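Local atomic coordinates of putative sporulation-specific glycosylase YdhD (Bacillus subtilis subsp. subtilis str. 168, PDB entry 3CZ8), a protein that probably hydrolyses glycosidic bonds of a chitin- or peptidoglycan-like polysaccharide during sporulation, through the family 18 glycosidase domain described here. Residues W228-Q233 with T277-F282; M251-P256 with F268-Q273. The protein carries 1 engineered substitution. All coordinates share one frame; numbering follows the deposited sequence. Where two conformers were deposited one is given.

Interaction 1: residues W228-Q233 with T277-F282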
ATOM      1  N   TRP A 228      -6.700  -6.273  17.090  1.00 34.65           N
ATOM      2  CA  TRP A 228      -6.258  -6.579  18.457  1.00 42.08           C
ATOM      3  C   TRP A 228      -6.870  -7.889  18.953  1.00 34.90           C
ATOM      4  O   TRP A 228      -8.040  -8.157  18.698  1.00 35.93           O
ATOM      5  CB  TRP A 228      -6.753  -5.503  19.426  1.00 30.32           C
ATOM      6  CG  TRP A 228      -6.151  -4.132  19.337  1.00 44.76           C
ATOM      7  CD1 TRP A 228      -5.049  -3.677  20.010  1.00 39.18           C
ATOM      8  CD2 TRP A 228      -6.663  -3.011  18.604  1.00 37.83           C
ATOM      9  NE1 TRP A 228      -4.826  -2.357  19.715  1.00 36.96           N
ATOM     10  CE2 TRP A 228      -5.802  -1.917  18.860  1.00 51.43           C
ATOM     11  CE3 TRP A 228      -7.761  -2.823  17.751  1.00 33.57           C
ATOM     12  CZ2 TRP A 228      -6.003  -0.652  18.292  1.00 35.07           C
ATOM     13  CZ3 TRP A 228      -7.966  -1.563  17.191  1.00 38.73           C
ATOM     14  CH2 TRP A 228      -7.086  -0.493  17.464  1.00 36.45           C
ATOM     15  N   ILE A 229      -6.096  -8.684  19.692  1.00 48.58           N
ATOM     16  CA  ILE A 229      -6.671  -9.807  20.445  1.00 52.02           C
ATOM     17  C   ILE A 229      -7.270  -9.283  21.762  1.00 50.85           C
ATOM     18  O   ILE A 229      -6.539  -8.771  22.620  1.00 44.58           O
ATOM     19  CB  ILE A 229      -5.639 -10.952  20.708  1.00 53.16           C
ATOM     20  CG1 ILE A 229      -5.340 -11.733  19.426  1.00 45.35           C
ATOM     21  CG2 ILE A 229      -6.166 -11.944  21.749  1.00 53.09           C
ATOM     22  CD1 ILE A 229      -3.972 -11.476  18.836  1.00 53.09           C
ATOM     23  N   ILE A 230      -8.595  -9.389  21.908  1.00 53.34           N
ATOM     24  CA  ILE A 230      -9.247  -9.030  23.178  1.00 54.56           C
ATOM     25  C   ILE A 230      -9.081 -10.152  24.220  1.00 63.91           C
ATOM     26  O   ILE A 230      -8.592 -11.233  23.883  1.00 55.39           O
ATOM     27  CB  ILE A 230     -10.674  -8.418  23.041  1.00 56.11           C
ATOM     28  CG1 ILE A 230     -11.568  -9.246  22.120  1.00 45.43           C
ATOM     29  CG2 ILE A 230     -10.571  -6.969  22.583  1.00 68.68           C
ATOM     30  CD1 ILE A 230     -13.016  -8.769  22.106  1.00 60.73           C
ATOM     31  N   PRO A 231      -9.588  -9.963  25.449  1.00 67.43           N
ATOM     32  CA  PRO A 231      -8.761  -9.777  26.611  1.00 62.64           C
ATOM     33  C   PRO A 231      -7.329  -9.327  26.264  1.00 58.26           C
ATOM     34  O   PRO A 231      -6.432 -10.146  26.033  1.00 58.42           O
ATOM     35  CB  PRO A 231      -8.908 -11.129  27.317  1.00 57.55           C
ATOM     36  CG  PRO A 231     -10.451 -11.538  26.908  1.00 67.27           C
ATOM     37  CD  PRO A 231     -10.905 -10.414  25.913  1.00 77.87           C
ATOM     38  N   TYR A 232      -7.169  -8.001  26.205  1.00 59.15           N
ATOM     39  CA  TYR A 232      -5.917  -7.338  25.835  1.00 55.73           C
ATOM     40  C   TYR A 232      -4.784  -7.634  26.818  1.00 55.15           C
ATOM     41  O   TYR A 232      -4.963  -7.570  28.037  1.00 56.51           O
ATOM     42  CB  TYR A 232      -6.127  -5.821  25.686  1.00 56.28           C
ATOM     43  CG  TYR A 232      -4.844  -5.026  25.508  1.00 64.21           C
ATOM     44  CD1 TYR A 232      -4.094  -5.131  24.336  1.00 69.37           C
ATOM     45  CD2 TYR A 232      -4.378  -4.177  26.513  1.00 68.69           C
ATOM     46  CE1 TYR A 232      -2.914  -4.412  24.169  1.00 83.51           C
ATOM     47  CE2 TYR A 232      -3.198  -3.454  26.355  1.00 74.33           C
ATOM     48  CZ  TYR A 232      -2.473  -3.576  25.179  1.00 75.76           C
ATOM     49  OH  TYR A 232      -1.305  -2.866  25.011  1.00 86.58           O
ATOM     50  N   GLN A 233      -3.623  -7.952  26.256  1.00 52.60           N
ATOM     51  CA  GLN A 233      -2.459  -8.389  27.008  1.00 60.38           C
ATOM     52  C   GLN A 233      -1.313  -7.374  26.850  1.00 61.98           C
ATOM     53  O   GLN A 233      -1.017  -6.962  25.725  1.00 60.19           O
ATOM     54  CB  GLN A 233      -2.039  -9.789  26.521  1.00 57.61           C
ATOM     55  CG  GLN A 233      -0.755 -10.370  27.130  1.00 82.47           C
ATOM     56  CD  GLN A 233      -0.933 -10.899  28.547  1.00 99.09           C
ATOM     57  OE1 GLN A 233      -2.054 -11.092  29.026  1.00107.22           O
ATOM     58  NE2 GLN A 233       0.185 -11.142  29.224  1.00 87.00           N
ATOM     59  N   THR A 277     -10.645 -14.324  20.670  1.00 47.77           N
ATOM     60  CA  THR A 277     -11.485 -13.251  20.163  1.00 51.38           C
ATOM     61  C   THR A 277     -10.607 -12.083  19.709  1.00 51.13           C
ATOM     62  O   THR A 277      -9.600 -11.758  20.346  1.00 46.31           O
ATOM     63  CB  THR A 277     -12.530 -12.794  21.202  1.00 46.90           C
ATOM     64  OG1 THR A 277     -13.030 -13.934  21.910  1.00 70.87           O
ATOM     65  CG2 THR A 277     -13.699 -12.087  20.523  1.00 62.71           C
ATOM     66  N   HIS A 278     -10.988 -11.490  18.581  1.00 50.14           N
ATOM     67  CA  HIS A 278     -10.285 -10.367  17.990  1.00 42.08           C
ATOM     68  C   HIS A 278     -11.216  -9.169  17.900  1.00 42.07           C
ATOM     69  O   HIS A 278     -12.423  -9.336  17.773  1.00 46.85           O
ATOM     70  CB  HIS A 278      -9.830 -10.719  16.582  1.00 28.55           C
ATOM     71  CG  HIS A 278      -8.687 -11.679  16.526  1.00 37.66           C
ATOM     72  ND1 HIS A 278      -7.419 -11.297  16.147  1.00 32.42           N
ATOM     73  CD2 HIS A 278      -8.623 -13.006  16.775  1.00 37.22           C
ATOM     74  CE1 HIS A 278      -6.618 -12.348  16.175  1.00 49.42           C
ATOM     75  NE2 HIS A 278      -7.324 -13.398  16.556  1.00 35.50           N
ATOM     76  N   GLU A 279     -10.645  -7.966  17.954  1.00 37.42           N
ATOM     77  CA  GLU A 279     -11.397  -6.728  17.743  1.00 35.81           C
ATOM     78  C   GLU A 279     -10.653  -5.861  16.734  1.00 33.39           C
ATOM     79  O   GLU A 279      -9.451  -5.613  16.876  1.00 36.90           O
ATOM     80  CB  GLU A 279     -11.597  -5.971  19.060  1.00 30.86           C
ATOM     81  CG  GLU A 279     -12.504  -4.752  18.953  1.00 39.42           C
ATOM     82  CD  GLU A 279     -12.883  -4.170  20.311  1.00 44.76           C
ATOM     83  OE1 GLU A 279     -12.684  -2.954  20.515  1.00 50.53           O
ATOM     84  OE2 GLU A 279     -13.386  -4.923  21.172  1.00 63.97           O
ATOM     85  N   VAL A 280     -11.375  -5.420  15.709  1.00 37.56           N
ATOM     86  CA  VAL A 280     -10.783  -4.664  14.608  1.00 36.69           C
ATOM     87  C   VAL A 280     -11.469  -3.310  14.481  1.00 34.76           C
ATOM     88  O   VAL A 280     -12.691  -3.242  14.413  1.00 39.26           O
ATOM     89  CB  VAL A 280     -10.877  -5.442  13.261  1.00 35.80           C
ATOM     90  CG1 VAL A 280     -10.174  -4.688  12.122  1.00 26.68           C
ATOM     91  CG2 VAL A 280     -10.300  -6.846  13.401  1.00 24.65           C
ATOM     92  N   TRP A 281     -10.670  -2.243  14.473  1.00 27.23           N
ATOM     93  CA  TRP A 281     -11.134  -0.886  14.167  1.00 20.93           C
ATOM     94  C   TRP A 281     -10.391  -0.350  12.947  1.00 28.64           C
ATOM     95  O   TRP A 281      -9.171  -0.502  12.836  1.00 24.96           O
ATOM     96  CB  TRP A 281     -10.884   0.045  15.358  1.00 33.70           C
ATOM     97  CG  TRP A 281     -11.760  -0.232  16.534  1.00 25.25           C
ATOM     98  CD1 TRP A 281     -11.546  -1.163  17.514  1.00 27.05           C
ATOM     99  CD2 TRP A 281     -12.993   0.424  16.863  1.00 21.77           C
ATOM    100  NE1 TRP A 281     -12.572  -1.129  18.427  1.00 30.73           N
ATOM    101  CE2 TRP A 281     -13.474  -0.167  18.051  1.00 34.70           C
ATOM    102  CE3 TRP A 281     -13.747   1.443  16.256  1.00 35.98           C
ATOM    103  CZ2 TRP A 281     -14.671   0.236  18.659  1.00 35.13           C
ATOM    104  CZ3 TRP A 281     -14.941   1.845  16.862  1.00 33.03           C
ATOM    105  CH2 TRP A 281     -15.387   1.240  18.052  1.00 39.22           C
ATOM    106  N   PHE A 282     -11.126   0.294  12.042  1.00 26.35           N
ATOM    107  CA  PHE A 282     -10.573   0.733  10.767  1.00 28.14           C
ATOM    108  C   PHE A 282     -11.371   1.919  10.236  1.00 31.47           C
ATOM    109  O   PHE A 282     -12.067   2.586  10.999  1.00 36.31           O
ATOM    110  CB  PHE A 282     -10.518  -0.431   9.750  1.00 26.15           C
ATOM    111  CG  PHE A 282     -11.874  -0.975   9.351  1.00 25.07           C
ATOM    112  CD1 PHE A 282     -12.600  -1.791  10.211  1.00 24.56           C
ATOM    113  CD2 PHE A 282     -12.403  -0.697   8.096  1.00 33.04           C
ATOM    114  CE1 PHE A 282     -13.841  -2.291   9.836  1.00 32.18           C
ATOM    115  CE2 PHE A 282     -13.643  -1.193   7.713  1.00 33.05           C
ATOM    116  CZ  PHE A 282     -14.363  -1.985   8.585  1.00 23.24           C
TER
HETATM  117  O   HOH W   1      -9.006 -14.275  23.342  1.00 53.23           O
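W228 and I229 pair with E279 and H278 where two strands of the small antiparallel sheet meet, in the alpha+beta insertion that family 18 glycosidases can carry between the last two strands of their TIM barrel. W228 and E279 form a hydrogen-bonded pair: W228 N donates a hydrogen bond to E279 O at 2.8 Å (168°), and E279 N donates one to W228 O at 2.7 Å. I229 and H278 follow as a non-hydrogen-bonded pair. I229 CG1, anti to the carbonyl carbon (chi1 -73°), stands over the H278 imidazole 3.9 Å from its centroid, a CH-pi contact.

W228 and E279 lie on the other face. The outer corner of the W228 indole, CZ3, reaches CD1 of W281 at 3.6 Å; the two ring systems are steeply tilted, with planes 72° apart. W281 NE1 donates almost in its ring plane to E279 OE1 (2.8 Å), which helps fix the indole's rotation. Past the paired residues, I230 N makes a weak bond to T277 O, and a water bridges I230 O and T277 N. I230 CD1 rests 3.7 Å from T277 CG2.

E279 OE2 is salt-bridged to R269 on strand 265-271, the other neighbour of strand 277-281, while V280 packs on A246 of helix 243-252.

Interaction 2: residues M251-P256 with F268-Q273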
ATOM      1  N   MET A 251     -14.725 -10.647   5.771  1.00 40.50           N
ATOM      2  CA  MET A 251     -15.281 -11.628   4.825  1.00 46.78           C
ATOM      3  C   MET A 251     -14.899 -13.054   5.192  1.00 39.55           C
ATOM      4  O   MET A 251     -15.767 -13.925   5.278  1.00 47.56           O
ATOM      5  CB  MET A 251     -14.785 -11.372   3.404  1.00 43.07           C
ATOM      6  CG  MET A 251     -15.167 -10.051   2.801  1.00 58.99           C
ATOM      7  SD  MET A 251     -14.948 -10.045   1.018  1.00 57.93           S
ATOM      8  CE  MET A 251     -13.435 -10.985   0.750  1.00 31.64           C
ATOM      9  N   ARG A 252     -13.596 -13.276   5.386  1.00 39.41           N
ATOM     10  CA  ARG A 252     -13.027 -14.578   5.751  1.00 42.27           C
ATOM     11  C   ARG A 252     -13.671 -15.176   7.009  1.00 47.00           C
ATOM     12  O   ARG A 252     -13.911 -16.387   7.075  1.00 45.09           O
ATOM     13  CB  ARG A 252     -11.501 -14.461   5.917  1.00 43.58           C
ATOM     14  CG  ARG A 252     -10.734 -15.788   6.054  1.00 37.26           C
ATOM     15  CD  ARG A 252     -10.386 -16.082   7.504  1.00 55.16           C
ATOM     16  NE  ARG A 252      -9.912 -17.444   7.750  1.00 49.74           N
ATOM     17  CZ  ARG A 252     -10.696 -18.478   8.055  1.00 34.92           C
ATOM     18  NH1 ARG A 252     -12.017 -18.333   8.135  1.00 27.21           N
ATOM     19  NH2 ARG A 252     -10.155 -19.669   8.270  1.00 30.26           N
ATOM     20  N   TYR A 253     -13.951 -14.326   7.995  1.00 43.27           N
ATOM     21  CA  TYR A 253     -14.524 -14.779   9.259  1.00 35.59           C
ATOM     22  C   TYR A 253     -16.035 -14.588   9.327  1.00 41.14           C
ATOM     23  O   TYR A 253     -16.664 -14.958  10.323  1.00 41.76           O
ATOM     24  CB  TYR A 253     -13.830 -14.093  10.438  1.00 40.55           C
ATOM     25  CG  TYR A 253     -12.381 -14.501  10.609  1.00 37.71           C
ATOM     26  CD1 TYR A 253     -12.041 -15.739  11.165  1.00 26.75           C
ATOM     27  CD2 TYR A 253     -11.347 -13.650  10.215  1.00 33.22           C
ATOM     28  CE1 TYR A 253     -10.704 -16.117  11.320  1.00 31.94           C
ATOM     29  CE2 TYR A 253     -10.009 -14.018  10.363  1.00 28.29           C
ATOM     30  CZ  TYR A 253      -9.698 -15.253  10.921  1.00 25.96           C
ATOM     31  OH  TYR A 253      -8.381 -15.621  11.073  1.00 39.26           O
ATOM     32  N   GLN A 254     -16.598 -14.020   8.259  1.00 36.39           N
ATOM     33  CA  GLN A 254     -18.037 -13.722   8.128  1.00 49.91           C
ATOM     34  C   GLN A 254     -18.587 -12.887   9.287  1.00 51.61           C
ATOM     35  O   GLN A 254     -19.708 -13.105   9.763  1.00 46.99           O
ATOM     36  CB  GLN A 254     -18.864 -14.996   7.872  1.00 48.89           C
ATOM     37  CG  GLN A 254     -18.660 -15.595   6.476  1.00 38.00           C
ATOM     38  CD  GLN A 254     -19.213 -14.712   5.366  1.00 54.81           C
ATOM     39  OE1 GLN A 254     -20.409 -14.428   5.323  1.00 57.24           O
ATOM     40  NE2 GLN A 254     -18.343 -14.283   4.458  1.00 48.72           N
ATOM     41  N   ALA A 255     -17.770 -11.931   9.725  1.00 48.95           N
ATOM     42  CA  ALA A 255     -18.113 -11.022  10.806  1.00 44.64           C
ATOM     43  C   ALA A 255     -18.860  -9.814  10.251  1.00 43.34           C
ATOM     44  O   ALA A 255     -18.409  -9.196   9.285  1.00 49.57           O
ATOM     45  CB  ALA A 255     -16.854 -10.583  11.534  1.00 47.67           C
ATOM     46  N   PRO A 256     -20.021  -9.488  10.846  1.00 50.28           N
ATOM     47  CA  PRO A 256     -20.767  -8.290  10.443  1.00 52.29           C
ATOM     48  C   PRO A 256     -20.041  -6.996  10.827  1.00 50.08           C
ATOM     49  O   PRO A 256     -19.524  -6.874  11.944  1.00 43.25           O
ATOM     50  CB  PRO A 256     -22.092  -8.422  11.208  1.00 49.61           C
ATOM     51  CG  PRO A 256     -21.788  -9.310  12.368  1.00 49.59           C
ATOM     52  CD  PRO A 256     -20.698 -10.238  11.923  1.00 48.83           C
ATOM     53  N   PHE A 268     -15.471  -4.407  13.977  1.00 35.89           N
ATOM     54  CA  PHE A 268     -16.056  -5.739  14.077  1.00 38.68           C
ATOM     55  C   PHE A 268     -15.260  -6.630  15.018  1.00 37.39           C
ATOM     56  O   PHE A 268     -14.104  -6.341  15.328  1.00 35.64           O
ATOM     57  CB  PHE A 268     -16.234  -6.402  12.698  1.00 37.86           C
ATOM     58  CG  PHE A 268     -14.949  -6.678  11.964  1.00 38.11           C
ATOM     59  CD1 PHE A 268     -14.312  -7.908  12.079  1.00 29.78           C
ATOM     60  CD2 PHE A 268     -14.399  -5.719  11.118  1.00 42.00           C
ATOM     61  CE1 PHE A 268     -13.136  -8.172  11.380  1.00 31.70           C
ATOM     62  CE2 PHE A 268     -13.226  -5.969  10.427  1.00 28.77           C
ATOM     63  CZ  PHE A 268     -12.596  -7.207  10.554  1.00 34.42           C
ATOM     64  N   ARG A 269     -15.895  -7.707  15.472  1.00 41.95           N
ATOM     65  CA  ARG A 269     -15.214  -8.735  16.256  1.00 44.67           C
ATOM     66  C   ARG A 269     -15.363 -10.096  15.584  1.00 41.17           C
ATOM     67  O   ARG A 269     -16.334 -10.334  14.863  1.00 42.80           O
ATOM     68  CB  ARG A 269     -15.759  -8.782  17.686  1.00 46.55           C
ATOM     69  CG  ARG A 269     -15.456  -7.544  18.516  1.00 53.52           C
ATOM     70  CD  ARG A 269     -16.070  -7.625  19.905  1.00 53.66           C
ATOM     71  NE  ARG A 269     -15.781  -6.421  20.680  1.00 64.18           N
ATOM     72  CZ  ARG A 269     -16.585  -5.363  20.765  1.00 69.60           C
ATOM     73  NH1 ARG A 269     -17.751  -5.348  20.128  1.00 48.54           N
ATOM     74  NH2 ARG A 269     -16.223  -4.316  21.493  1.00 52.71           N
ATOM     75  N   TYR A 270     -14.388 -10.971  15.810  1.00 43.79           N
ATOM     76  CA  TYR A 270     -14.440 -12.350  15.325  1.00 47.32           C
ATOM     77  C   TYR A 270     -13.629 -13.277  16.228  1.00 51.53           C
ATOM     78  O   TYR A 270     -12.809 -12.813  17.021  1.00 47.85           O
ATOM     79  CB  TYR A 270     -13.952 -12.449  13.867  1.00 43.34           C
ATOM     80  CG  TYR A 270     -12.473 -12.171  13.644  1.00 34.79           C
ATOM     81  CD1 TYR A 270     -11.524 -13.190  13.759  1.00 29.48           C
ATOM     82  CD2 TYR A 270     -12.028 -10.894  13.294  1.00 38.94           C
ATOM     83  CE1 TYR A 270     -10.164 -12.938  13.556  1.00 38.91           C
ATOM     84  CE2 TYR A 270     -10.672 -10.632  13.072  1.00 29.56           C
ATOM     85  CZ  TYR A 270      -9.749 -11.663  13.201  1.00 19.00           C
ATOM     86  OH  TYR A 270      -8.415 -11.425  12.995  1.00 38.38           O
ATOM     87  N   SER A 271     -13.859 -14.581  16.095  1.00 53.65           N
ATOM     88  CA  SER A 271     -13.047 -15.591  16.774  1.00 51.43           C
ATOM     89  C   SER A 271     -12.244 -16.358  15.738  1.00 44.10           C
ATOM     90  O   SER A 271     -12.799 -16.828  14.744  1.00 54.83           O
ATOM     91  CB  SER A 271     -13.927 -16.553  17.577  1.00 45.32           C
ATOM     92  OG  SER A 271     -14.672 -15.861  18.564  1.00 76.46           O
ATOM     93  N   ASP A 272     -10.940 -16.478  15.963  1.00 39.10           N
ATOM     94  CA  ASP A 272     -10.072 -17.154  15.006  1.00 49.51           C
ATOM     95  C   ASP A 272     -10.083 -18.680  15.180  1.00 58.33           C
ATOM     96  O   ASP A 272     -10.809 -19.207  16.039  1.00 46.38           O
ATOM     97  CB  ASP A 272      -8.644 -16.568  15.013  1.00 40.74           C
ATOM     98  CG  ASP A 272      -7.937 -16.699  16.360  1.00 63.01           C
ATOM     99  OD1 ASP A 272      -8.505 -17.277  17.310  1.00 71.20           O
ATOM    100  OD2 ASP A 272      -6.788 -16.213  16.463  1.00 44.01           O
ATOM    101  N   GLN A 273      -9.260 -19.369  14.383  1.00 57.29           N
ATOM    102  CA  GLN A 273      -9.182 -20.832  14.364  0.50 62.40           C
ATOM    103  C   GLN A 273      -8.503 -21.421  15.603  1.00 62.83           C
ATOM    104  O   GLN A 273      -8.130 -22.601  15.617  1.00 67.29           O
ATOM    105  CB  GLN A 273      -8.456 -21.301  13.096  0.50 63.32           C
ATOM    106  CG  GLN A 273      -9.346 -21.423  11.866  0.50 71.17           C
ATOM    107  CD  GLN A 273      -9.991 -22.794  11.742  0.50 75.96           C
ATOM    108  OE1 GLN A 273      -9.314 -23.791  11.486  0.50 74.18           O
ATOM    109  NE2 GLN A 273     -11.307 -22.846  11.911  0.50 74.58           N
TER
HETATM  110  O   HOH W   2      -6.643 -13.597  12.208  1.00 50.13           O
HETATM  111  O   HOH W   3      -7.736 -18.010  12.061  1.00 53.70           O
HETATM  112  O   HOH W   4     -18.897  -7.658  14.599  1.00 38.87           O
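Y253 and Y270 form an offset stack where the C-terminal end of helix 243-252 meets strand 265-271 in the alpha+beta insertion. The ring centroids are 4.0 Å apart and the planes differ by 13°, so the overlap is nearly face to face but displaced. Y270 CD1 sits over the centre of the Y253 ring, whereas Y253 CD2 lies toward the rim of Y270. The closest pair is Y253 CE2 with Y270 CE1, at 3.4 Å. Y270 CG, set between its backbone N and carbonyl carbon (chi1 68°), comes within 3.8 Å of Y253 CG, which brings the roots of the two rings together.

The opposite face of Y253 is covered by R252, whose CD stands 3.5 Å above the ring plane, over its centre. The aromatic ring is thus sandwiched between an aliphatic arginine carbon and another tyrosine. R252 continues outward to a salt bridge between its NH1 and D22 of the second subunit, which places this side of the stack next to the subunit interface. The phenol oxygens meet through one water, hydrogen-bonded to both Y253 OH and Y270 OH; a second water joins Y253 OH to Q273 N. Y270 OH is also hydrogen-bonded to D227.

A Schellman motif ends the helix at Q254, which has positive phi, and M251 O accepts from both Q254 N and Q254 NE2. The chain then turns so that A255 CB points at the strand, 3.4 Å from R269 O and 3.7 Å from F268 CD1. One residue further on, P256 O touches F268 CB and accepts from a water at 2.8 Å; the same water accepts a hydrogen bond from R269 N at 3.1 Å.

In the fold
Interactions 1 and 2 are centred 12 Å apart on the same five-stranded antiparallel sheet, and their strands 277-281 and 265-271 are consecutive in the chain and adjacent in the sheet. H278 joins them directly: its N lies 2.7 Å from Y270 O and its NE2 2.9 Å from D272 OD2, both probable hydrogen bonds, and its ring stacks with that of Y270. D227, just before W228, spans both contacts with one carboxylate, since OD2 bonds H278 ND1 while OD1 serves Y270. Both contacts lie away from E120, the predicted proton donor. A glycerol, probably from crystallisation, lies about 4 Å from the Y253 side chain.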